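Local coordinates for protein glycosyl transferase family 9 (Veillonella parvula, PDB 3TOV) that probably transfers a sugar from a nucleotide-activated donor to an acceptor glycan, as heptosyltransferases with the GT-B fold do, at residues I23-F28 with D141-V146; V44-L49 with V65-R70; T155-L160 with G296-H301. All blocks are in the same frame, centred on the assembly; numbering follows the deposited sequence.

Interaction 1: residues I23-F28 with D141-V146; sequences ILTTPF and DMYINV
A type I turn from Ile23 to Thr26 leads the chain out of helix 19-23 and into helix 26-35, and the start of this second helix lies against helix 139-149, the backbones coming closest where Phe28 CA is 4.9 Å from Ile144 CA. No hydrogen bond crosses; the contact consists of side chains packed on one another and on main-chain atoms. Phe28, Tyr143 and Ile144 carry most of it. The CG of Phe28 is anti to the backbone N (chi1 160°), which lays the ring alongside the turn of helix holding Tyr143 and Ile144, edge first. The edge carbon CD1 of Phe28 reaches 3.3 Å from Tyr143 O, a carbonyl whose hydrogen bond is with the backbone N-H of Val146. At the root of the side chain, Phe28 CB rests 4.0 Å from Tyr143 CB. Ile144 packs on the main chain instead: with CG1 set beside its own backbone N, the branch turns onto the opposing helix, CG1 lying 3.6 Å from Phe28 CA. Its terminal CD1 continues toward Pro27, 4.4 Å from that residue's CB. The Tyr143 ring reaches the turn at Leu24 and Thr25. The carbonyl Leu24 O lies in the plane of the Tyr143 ring at its edge, 3.7 Å from CD2, and Thr25 CG2 approaches the neighbouring ring atoms obliquely, 3.7 Å from Tyr143 CE2. Thr25 turns its methyl to the ring while OG1 bonds Val22 O and Tyr43 OH. Around this core, the ring of Phe15, from the loop after strand 10-14, meets Tyr143 steeply, and Phe28 reaches along helix 139-149 to Leu147. Through Leu24 the turn borders helices 292-295 and 271-277 of the C-terminal half, at Tyr295 and His274, and Met142 of helix 139-149 also touches Tyr295.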
loop_
_atom_site.group_PDB
_atom_site.type_symbol
_atom_site.label_atom_id
_atom_site.label_comp_id
_atom_site.label_asym_id
_atom_site.label_seq_id
_atom_site.Cartn_x
_atom_site.Cartn_y
_atom_site.Cartn_z
ATOM N N ILE A 23 -2.244 -3.157 2.583
ATOM C CA ILE A 23 -2.024 -1.978 3.409
ATOM C C ILE A 23 -3.314 -1.166 3.537
ATOM O O ILE A 23 -3.579 -0.548 4.573
ATOM C CB ILE A 23 -0.872 -1.139 2.859
ATOM C CG1 ILE A 23 0.402 -2.004 2.841
ATOM C CG2 ILE A 23 -0.707 0.130 3.672
ATOM C CD1 ILE A 23 1.554 -1.446 2.007
ATOM N N LEU A 24 -4.132 -1.216 2.489
ATOM C CA LEU A 24 -5.405 -0.501 2.445
ATOM C C LEU A 24 -6.471 -1.092 3.364
ATOM O O LEU A 24 -7.503 -0.467 3.604
ATOM C CB LEU A 24 -5.937 -0.464 1.013
ATOM C CG LEU A 24 -5.116 0.388 0.053
ATOM C CD1 LEU A 24 -5.579 0.170 -1.363
ATOM C CD2 LEU A 24 -5.251 1.833 0.457
ATOM N N THR A 25 -6.235 -2.302 3.859
ATOM C CA THR A 25 -7.155 -2.923 4.804
ATOM C C THR A 25 -6.790 -2.503 6.216
ATOM O O THR A 25 -7.437 -2.902 7.186
ATOM C CB THR A 25 -7.099 -4.456 4.745
ATOM O OG1 THR A 25 -5.831 -4.919 5.240
ATOM C CG2 THR A 25 -7.305 -4.948 3.330
ATOM N N THR A 26 -5.746 -1.697 6.329
ATOM C CA THR A 26 -5.166 -1.415 7.629
ATOM C C THR A 26 -5.953 -0.402 8.493
ATOM O O THR A 26 -5.978 -0.532 9.728
ATOM C CB THR A 26 -3.671 -1.044 7.491
ATOM O OG1 THR A 26 -2.946 -1.571 8.608
ATOM C CG2 THR A 26 -3.471 0.462 7.391
ATOM N N PRO A 27 -6.606 0.595 7.852
ATOM C CA PRO A 27 -7.443 1.569 8.565
ATOM C C PRO A 27 -8.768 0.937 9.013
ATOM O O PRO A 27 -9.281 1.225 10.099
ATOM C CB PRO A 27 -7.713 2.642 7.500
ATOM C CG PRO A 27 -6.774 2.372 6.391
ATOM C CD PRO A 27 -6.563 0.901 6.412
ATOM N N PHE A 28 -9.321 0.091 8.154
ATOM C CA PHE A 28 -10.401 -0.807 8.536
ATOM C C PHE A 28 -10.076 -1.589 9.831
ATOM O O PHE A 28 -10.936 -1.797 10.701
ATOM C CB PHE A 28 -10.660 -1.756 7.365
ATOM C CG PHE A 28 -11.391 -3.006 7.733
ATOM C CD1 PHE A 28 -12.738 -3.138 7.454
ATOM C CD2 PHE A 28 -10.727 -4.058 8.338
ATOM C CE1 PHE A 28 -13.414 -4.298 7.786
ATOM C CE2 PHE A 28 -11.400 -5.219 8.673
ATOM C CZ PHE A 28 -12.744 -5.341 8.396
ATOM N N ASP A 141 -11.865 3.145 2.345
ATOM C CA ASP A 141 -13.175 3.483 2.875
ATOM C C ASP A 141 -14.171 2.376 2.569
ATOM O O ASP A 141 -15.099 2.127 3.346
ATOM C CB ASP A 141 -13.674 4.804 2.294
ATOM C CG ASP A 141 -12.895 6.003 2.812
ATOM O OD1 ASP A 141 -12.415 5.950 3.971
ATOM O OD2 ASP A 141 -12.765 6.997 2.051
HETATM N N MSE A 142 -13.986 1.713 1.432
HETATM C CA MSE A 142 -14.917 0.663 1.046
HETATM C C MSE A 142 -14.768 -0.575 1.939
HETATM O O MSE A 142 -15.745 -1.286 2.204
HETATM C CB MSE A 142 -14.794 0.325 -0.447
HETATM C CG MSE A 142 -13.915 -0.869 -0.785
HETATM SE SE MSE A 142 -14.234 -1.494 -2.617
HETATM C CE MSE A 142 -12.677 -2.593 -2.810
ATOM N N TYR A 143 -13.551 -0.820 2.415
ATOM C CA TYR A 143 -13.348 -1.911 3.353
ATOM C C TYR A 143 -14.121 -1.584 4.623
ATOM O O TYR A 143 -14.908 -2.397 5.100
ATOM C CB TYR A 143 -11.845 -2.195 3.589
ATOM C CG TYR A 143 -11.233 -2.921 2.401
ATOM C CD1 TYR A 143 -11.961 -3.900 1.735
ATOM C CD2 TYR A 143 -9.970 -2.604 1.905
ATOM C CE1 TYR A 143 -11.453 -4.559 0.627
ATOM C CE2 TYR A 143 -9.458 -3.266 0.785
ATOM C CZ TYR A 143 -10.218 -4.239 0.161
ATOM O OH TYR A 143 -9.778 -4.928 -0.935
ATOM N N ILE A 144 -13.929 -0.373 5.129
ATOM C CA ILE A 144 -14.674 0.130 6.275
ATOM C C ILE A 144 -16.212 0.070 6.088
ATOM O O ILE A 144 -16.947 -0.202 7.037
ATOM C CB ILE A 144 -14.227 1.573 6.595
ATOM C CG1 ILE A 144 -12.857 1.550 7.277
ATOM C CG2 ILE A 144 -15.277 2.322 7.437
ATOM C CD1 ILE A 144 -12.091 2.873 7.208
ATOM N N ASN A 145 -16.706 0.308 4.877
ATOM C CA ASN A 145 -18.141 0.212 4.662
ATOM C C ASN A 145 -18.685 -1.135 5.118
ATOM O O ASN A 145 -19.817 -1.216 5.595
ATOM C CB ASN A 145 -18.538 0.468 3.209
ATOM C CG ASN A 145 -20.049 0.572 3.040
ATOM O OD1 ASN A 145 -20.653 -0.088 2.192
ATOM N ND2 ASN A 145 -20.671 1.392 3.879
ATOM N N VAL A 146 -17.889 -2.195 4.971
ATOM C CA VAL A 146 -18.311 -3.513 5.448
ATOM C C VAL A 146 -18.721 -3.411 6.911
ATOM O O VAL A 146 -19.804 -3.867 7.311
ATOM C CB VAL A 146 -17.214 -4.592 5.281
ATOM C CG1 VAL A 146 -17.579 -5.848 6.073
ATOM C CG2 VAL A 146 -17.028 -4.939 3.819
#

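Interaction 2: residues V44-L49 with V65-R70; sequences VIDEKL and VDKKGR
Val65, at strand 61-65 on the sheet's edge, joins strand 40-46 through its main chain on both sides of Asp46. Its N-H makes a weak, bent bond to Ile45 O, whereas Val65 O takes the N-H of Glu47 almost straight (175°), the donor sitting above the carbonyl plane at an N to O distance of 2.5 Å. Its side chain crosses that of Val44 at about a right angle, with CG1 of Val65 4.0 Å from CG1 of Val44, and also touches Val80 of helix 70-87. Asp66 follows, and its side chain crosses that of Glu47 at about a right angle, bringing two like-charged carboxylates together without a hydrogen bond, OD2 of Asp66 2.8 Å from OE2 of Glu47. Lys67 starts in the crowded position between N and carbonyl carbon (chi1 40°), bends again at chi2 and then runs extended across Asp46 at about a right angle. Its NZ forms a long salt bridge of 3.9 Å to Asp46 OD1 and lies 4.2 Å from Lys48 NZ. Valine packing and backbone bonds thus tie the two segments together, while acids and lysines intermingle beside them; the clustered acids would probably repel one another, an effect Lys67 may partly offset.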
loop_
_atom_site.group_PDB
_atom_site.type_symbol
_atom_site.label_atom_id
_atom_site.label_comp_id
_atom_site.label_asym_id
_atom_site.label_seq_id
_atom_site.Cartn_x
_atom_site.Cartn_y
_atom_site.Cartn_z
ATOM N N VAL A 44 -5.304 -13.015 8.447
ATOM C CA VAL A 44 -4.747 -14.045 7.589
ATOM C C VAL A 44 -4.300 -13.486 6.226
ATOM O O VAL A 44 -5.133 -13.281 5.339
ATOM C CB VAL A 44 -5.776 -15.155 7.381
ATOM C CG1 VAL A 44 -5.164 -16.322 6.629
ATOM C CG2 VAL A 44 -6.322 -15.609 8.731
ATOM N N ILE A 45 -2.990 -13.238 6.081
ATOM C CA ILE A 45 -2.384 -12.820 4.805
ATOM C C ILE A 45 -1.674 -13.965 4.111
ATOM O O ILE A 45 -1.680 -15.107 4.579
ATOM C CB ILE A 45 -1.235 -11.771 4.955
ATOM C CG1 ILE A 45 -0.870 -11.539 6.416
ATOM C CG2 ILE A 45 -1.488 -10.516 4.138
ATOM C CD1 ILE A 45 -0.033 -12.691 6.977
ATOM N N ASP A 46 -1.019 -13.609 3.007
ATOM C CA ASP A 46 -0.173 -14.513 2.248
ATOM C C ASP A 46 1.274 -14.381 2.719
ATOM O O ASP A 46 1.774 -13.274 2.898
ATOM C CB ASP A 46 -0.309 -14.211 0.753
ATOM C CG ASP A 46 1.018 -14.251 0.021
ATOM O OD1 ASP A 46 1.353 -15.298 -0.584
ATOM O OD2 ASP A 46 1.722 -13.223 0.046
ATOM N N GLU A 47 1.934 -15.521 2.914
ATOM C CA GLU A 47 3.264 -15.588 3.517
ATOM C C GLU A 47 4.172 -14.375 3.271
ATOM O O GLU A 47 4.777 -13.862 4.208
ATOM C CB GLU A 47 3.974 -16.893 3.113
ATOM C CG GLU A 47 5.073 -16.748 2.042
ATOM C CD GLU A 47 4.737 -17.421 0.705
ATOM O OE1 GLU A 47 3.858 -16.910 -0.029
ATOM O OE2 GLU A 47 5.363 -18.458 0.383
ATOM N N LYS A 48 4.258 -13.918 2.024
ATOM C CA LYS A 48 5.207 -12.859 1.645
ATOM C C LYS A 48 4.961 -11.520 2.348
ATOM O O LYS A 48 5.869 -10.913 2.922
ATOM C CB LYS A 48 5.217 -12.665 0.119
ATOM C CG LYS A 48 4.961 -13.960 -0.648
ATOM C CD LYS A 48 5.627 -13.991 -2.020
ATOM C CE LYS A 48 5.855 -15.441 -2.500
ATOM N NZ LYS A 48 6.572 -15.515 -3.816
ATOM N N LEU A 49 3.723 -11.061 2.312
ATOM C CA LEU A 49 3.423 -9.741 2.830
ATOM C C LEU A 49 3.457 -9.730 4.349
ATOM O O LEU A 49 3.087 -8.738 4.977
ATOM C CB LEU A 49 2.053 -9.266 2.320
ATOM C CG LEU A 49 1.841 -9.395 0.809
ATOM C CD1 LEU A 49 0.441 -8.972 0.406
ATOM C CD2 LEU A 49 2.888 -8.580 0.079
ATOM N N VAL A 65 -0.134 -17.718 4.721
ATOM C CA VAL A 65 -0.282 -18.887 3.843
ATOM C C VAL A 65 0.625 -18.817 2.612
ATOM O O VAL A 65 0.942 -17.726 2.147
ATOM C CB VAL A 65 -1.744 -19.077 3.347
ATOM C CG1 VAL A 65 -2.729 -18.490 4.321
ATOM C CG2 VAL A 65 -1.915 -18.461 1.966
ATOM N N ASP A 66 1.026 -19.971 2.077
ATOM C CA ASP A 66 1.787 -20.007 0.825
ATOM C C ASP A 66 0.917 -20.405 -0.356
ATOM O O ASP A 66 -0.261 -20.706 -0.190
ATOM C CB ASP A 66 2.969 -20.972 0.920
ATOM C CG ASP A 66 3.816 -20.732 2.146
ATOM O OD1 ASP A 66 3.231 -20.579 3.242
ATOM O OD2 ASP A 66 5.059 -20.687 2.011
ATOM N N LYS A 67 1.502 -20.415 -1.549
ATOM C CA LYS A 67 0.769 -20.838 -2.740
ATOM C C LYS A 67 1.643 -20.959 -3.983
ATOM O O LYS A 67 2.737 -20.393 -4.060
ATOM C CB LYS A 67 -0.420 -19.907 -3.015
ATOM C CG LYS A 67 -0.137 -18.428 -2.783
ATOM C CD LYS A 67 0.909 -17.896 -3.745
ATOM C CE LYS A 67 1.308 -16.480 -3.381
ATOM N NZ LYS A 67 2.383 -15.962 -4.267
ATOM N N LYS A 68 1.140 -21.708 -4.955
ATOM C CA LYS A 68 1.779 -21.817 -6.255
ATOM C C LYS A 68 0.796 -22.442 -7.234
ATOM O O LYS A 68 0.372 -21.807 -8.200
ATOM C CB LYS A 68 3.055 -22.657 -6.174
ATOM C CG LYS A 68 3.724 -22.859 -7.521
ATOM C CD LYS A 68 4.951 -23.741 -7.428
ATOM C CE LYS A 68 5.660 -23.799 -8.769
ATOM N NZ LYS A 68 6.816 -24.729 -8.745
ATOM N N GLY A 69 0.433 -23.691 -6.969
ATOM C CA GLY A 69 -0.536 -24.391 -7.786
ATOM C C GLY A 69 -1.842 -24.555 -7.036
ATOM O O GLY A 69 -2.028 -23.973 -5.966
ATOM N N ARG A 70 -2.744 -25.356 -7.594
ATOM C CA ARG A 70 -4.072 -25.549 -7.015
ATOM C C ARG A 70 -4.083 -26.427 -5.756
ATOM O O ARG A 70 -4.514 -25.989 -4.682
ATOM C CB ARG A 70 -5.049 -26.090 -8.074
ATOM C CG ARG A 70 -6.014 -27.160 -7.563
ATOM C CD ARG A 70 -7.448 -26.908 -8.006
ATOM N NE ARG A 70 -7.549 -26.625 -9.433
ATOM C CZ ARG A 70 -7.669 -25.404 -9.939
ATOM N NH1 ARG A 70 -7.705 -24.349 -9.133
ATOM N NH2 ARG A 70 -7.758 -25.243 -11.250
#

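Interaction 3: residues T155-L160 with G296-H301; sequences TSNSGL and GPYQAH
Asn157 holds CG between its backbone N and carbonyl carbon (chi1 75°), while Tyr298 holds its own anti to N (chi1 175°), so amide and phenol meet tip to tip with their planes only 14° apart. Asn157 ND2 gives an almost straight hydrogen bond to Tyr298 OH at 2.5 Å, the hydroxyl lying in the amide plane. OD1 of Asn157 lies at the edge of the Tyr298 ring and accepts Gly159 N at 2.7 Å, an Asx turn that fixes the amide's rotation. Gln299, at the corner of the type II turn from Pro297 to Ala300, lays CB over one face of the Tyr298 ring and sends NE2 in a weak bond to Asn157 O. Gly159, at positive phi, brings CA to the ring's edge, 3.8 Å from Tyr298 CE2, and Leu160 CD2 touches CD2 of the same ring obliquely at 3.9 Å. An alanine in place of Asn157 removes both amide bonds, the Asx turn with them, and would probably leave the loop and the Tyr298 hydroxyl less firmly held. Accepting from Asn157, the hydroxyl is likely to donate to Asp141 OD1 in a probable hydrogen bond; it thus links the loop 155-160 and helix 139-149 by polar contacts.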
loop_
_atom_site.group_PDB
_atom_site.type_symbol
_atom_site.label_atom_id
_atom_site.label_comp_id
_atom_site.label_asym_id
_atom_site.label_seq_id
_atom_site.Cartn_x
_atom_site.Cartn_y
_atom_site.Cartn_z
ATOM N N THR A 155 -15.993 5.813 12.494
ATOM C CA THR A 155 -15.135 5.298 11.439
ATOM C C THR A 155 -13.867 6.141 11.285
ATOM O O THR A 155 -12.978 5.818 10.498
ATOM C CB THR A 155 -15.892 5.172 10.088
ATOM O OG1 THR A 155 -16.317 6.464 9.642
ATOM C CG2 THR A 155 -17.107 4.282 10.237
ATOM N N SER A 156 -13.787 7.207 12.068
ATOM C CA SER A 156 -12.667 8.133 12.023
ATOM C C SER A 156 -11.338 7.452 12.259
ATOM O O SER A 156 -10.900 7.355 13.400
ATOM C CB SER A 156 -12.847 9.162 13.123
ATOM O OG SER A 156 -13.277 8.524 14.318
ATOM N N ASN A 157 -10.674 7.005 11.201
ATOM C CA ASN A 157 -9.375 6.366 11.359
ATOM C C ASN A 157 -8.228 7.322 11.060
ATOM O O ASN A 157 -8.456 8.433 10.599
ATOM C CB ASN A 157 -9.274 5.159 10.443
ATOM C CG ASN A 157 -9.055 5.548 9.004
ATOM O OD1 ASN A 157 -7.919 5.759 8.570
ATOM N ND2 ASN A 157 -10.143 5.645 8.249
ATOM N N SER A 158 -6.995 6.870 11.293
ATOM C CA SER A 158 -5.805 7.702 11.101
ATOM C C SER A 158 -4.870 7.231 9.987
ATOM O O SER A 158 -3.649 7.276 10.117
ATOM C CB SER A 158 -5.030 7.796 12.398
ATOM O OG SER A 158 -5.124 6.570 13.079
ATOM N N GLY A 159 -5.449 6.799 8.879
ATOM C CA GLY A 159 -4.667 6.528 7.693
ATOM C C GLY A 159 -4.048 5.159 7.724
ATOM O O GLY A 159 -4.248 4.397 8.669
ATOM N N LEU A 160 -3.308 4.851 6.663
ATOM C CA LEU A 160 -2.538 3.620 6.574
ATOM C C LEU A 160 -1.380 3.617 7.568
ATOM O O LEU A 160 -0.830 4.664 7.942
ATOM C CB LEU A 160 -1.992 3.440 5.167
ATOM C CG LEU A 160 -2.897 3.870 4.019
ATOM C CD1 LEU A 160 -2.123 3.803 2.713
ATOM C CD2 LEU A 160 -4.123 3.006 3.938
ATOM N N GLY A 296 -5.821 5.818 -4.817
ATOM C CA GLY A 296 -4.821 6.846 -4.639
ATOM C C GLY A 296 -4.345 6.938 -3.202
ATOM O O GLY A 296 -4.596 6.032 -2.392
ATOM N N PRO A 297 -3.636 8.037 -2.885
ATOM C CA PRO A 297 -3.092 8.425 -1.576
ATOM C C PRO A 297 -4.162 8.674 -0.518
ATOM O O PRO A 297 -4.637 9.803 -0.348
ATOM C CB PRO A 297 -2.356 9.728 -1.873
ATOM C CG PRO A 297 -2.020 9.646 -3.306
ATOM C CD PRO A 297 -3.148 8.913 -3.960
ATOM N N TYR A 298 -4.517 7.623 0.208
ATOM C CA TYR A 298 -5.561 7.725 1.214
ATOM C C TYR A 298 -5.128 8.510 2.434
ATOM O O TYR A 298 -4.138 8.150 3.078
ATOM C CB TYR A 298 -5.956 6.340 1.670
ATOM C CG TYR A 298 -6.951 6.333 2.787
ATOM C CD1 TYR A 298 -8.295 6.566 2.535
ATOM C CD2 TYR A 298 -6.557 6.074 4.093
ATOM C CE1 TYR A 298 -9.223 6.542 3.547
ATOM C CE2 TYR A 298 -7.476 6.048 5.120
ATOM C CZ TYR A 298 -8.814 6.280 4.839
ATOM O OH TYR A 298 -9.757 6.252 5.848
ATOM N N GLN A 299 -5.884 9.556 2.766
ATOM C CA GLN A 299 -5.646 10.296 3.996
ATOM C C GLN A 299 -4.182 10.757 4.054
ATOM O O GLN A 299 -3.538 10.698 5.103
ATOM C CB GLN A 299 -5.962 9.391 5.179
ATOM C CG GLN A 299 -6.312 10.091 6.459
ATOM C CD GLN A 299 -7.641 9.594 7.029
ATOM O OE1 GLN A 299 -8.644 9.479 6.305
ATOM N NE2 GLN A 299 -7.652 9.292 8.328
ATOM N N ALA A 300 -3.662 11.220 2.921
ATOM C CA ALA A 300 -2.236 11.520 2.819
ATOM C C ALA A 300 -1.932 12.973 2.453
ATOM O O ALA A 300 -2.735 13.651 1.805
ATOM C CB ALA A 300 -1.580 10.582 1.808
ATOM N N HIS A 301 -0.758 13.441 2.867
ATOM C CA HIS A 301 -0.260 14.711 2.391
ATOM C C HIS A 301 0.430 14.454 1.053
ATOM O O HIS A 301 1.625 14.196 0.997
ATOM C CB HIS A 301 0.701 15.353 3.393
ATOM C CG HIS A 301 1.154 16.731 2.996
ATOM N ND1 HIS A 301 2.355 17.275 3.407
ATOM C CD2 HIS A 301 0.562 17.675 2.219
ATOM C CE1 HIS A 301 2.481 18.493 2.908
ATOM N NE2 HIS A 301 1.407 18.761 2.184
HETATM O O HOH W 1 -2.208 7.534 5.731
#

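How the interactions relate
Interactions 1 and 3 adjoin, their centres about 10 Å apart, and touch directly. Pro27 CB of the first lies 3.3 Å from Asn157 OD1 of the third. Thr26 CG2 packs on Leu160 CA at 3.4 Å, and Ile144 CD1 lies 3.5 Å from Asn157 ND2. Together they join the N-terminal sheet's helices, the connection to the second half and a loop of that half, consistent with an interdomain junction of a GT-B enzyme, whose active site lies in the cleft between domains. Interaction 2 is apart, at the edge of the N-terminal sheet: its centre is about 21 Å from that of interaction 1 and about 27 Å from that of interaction 3.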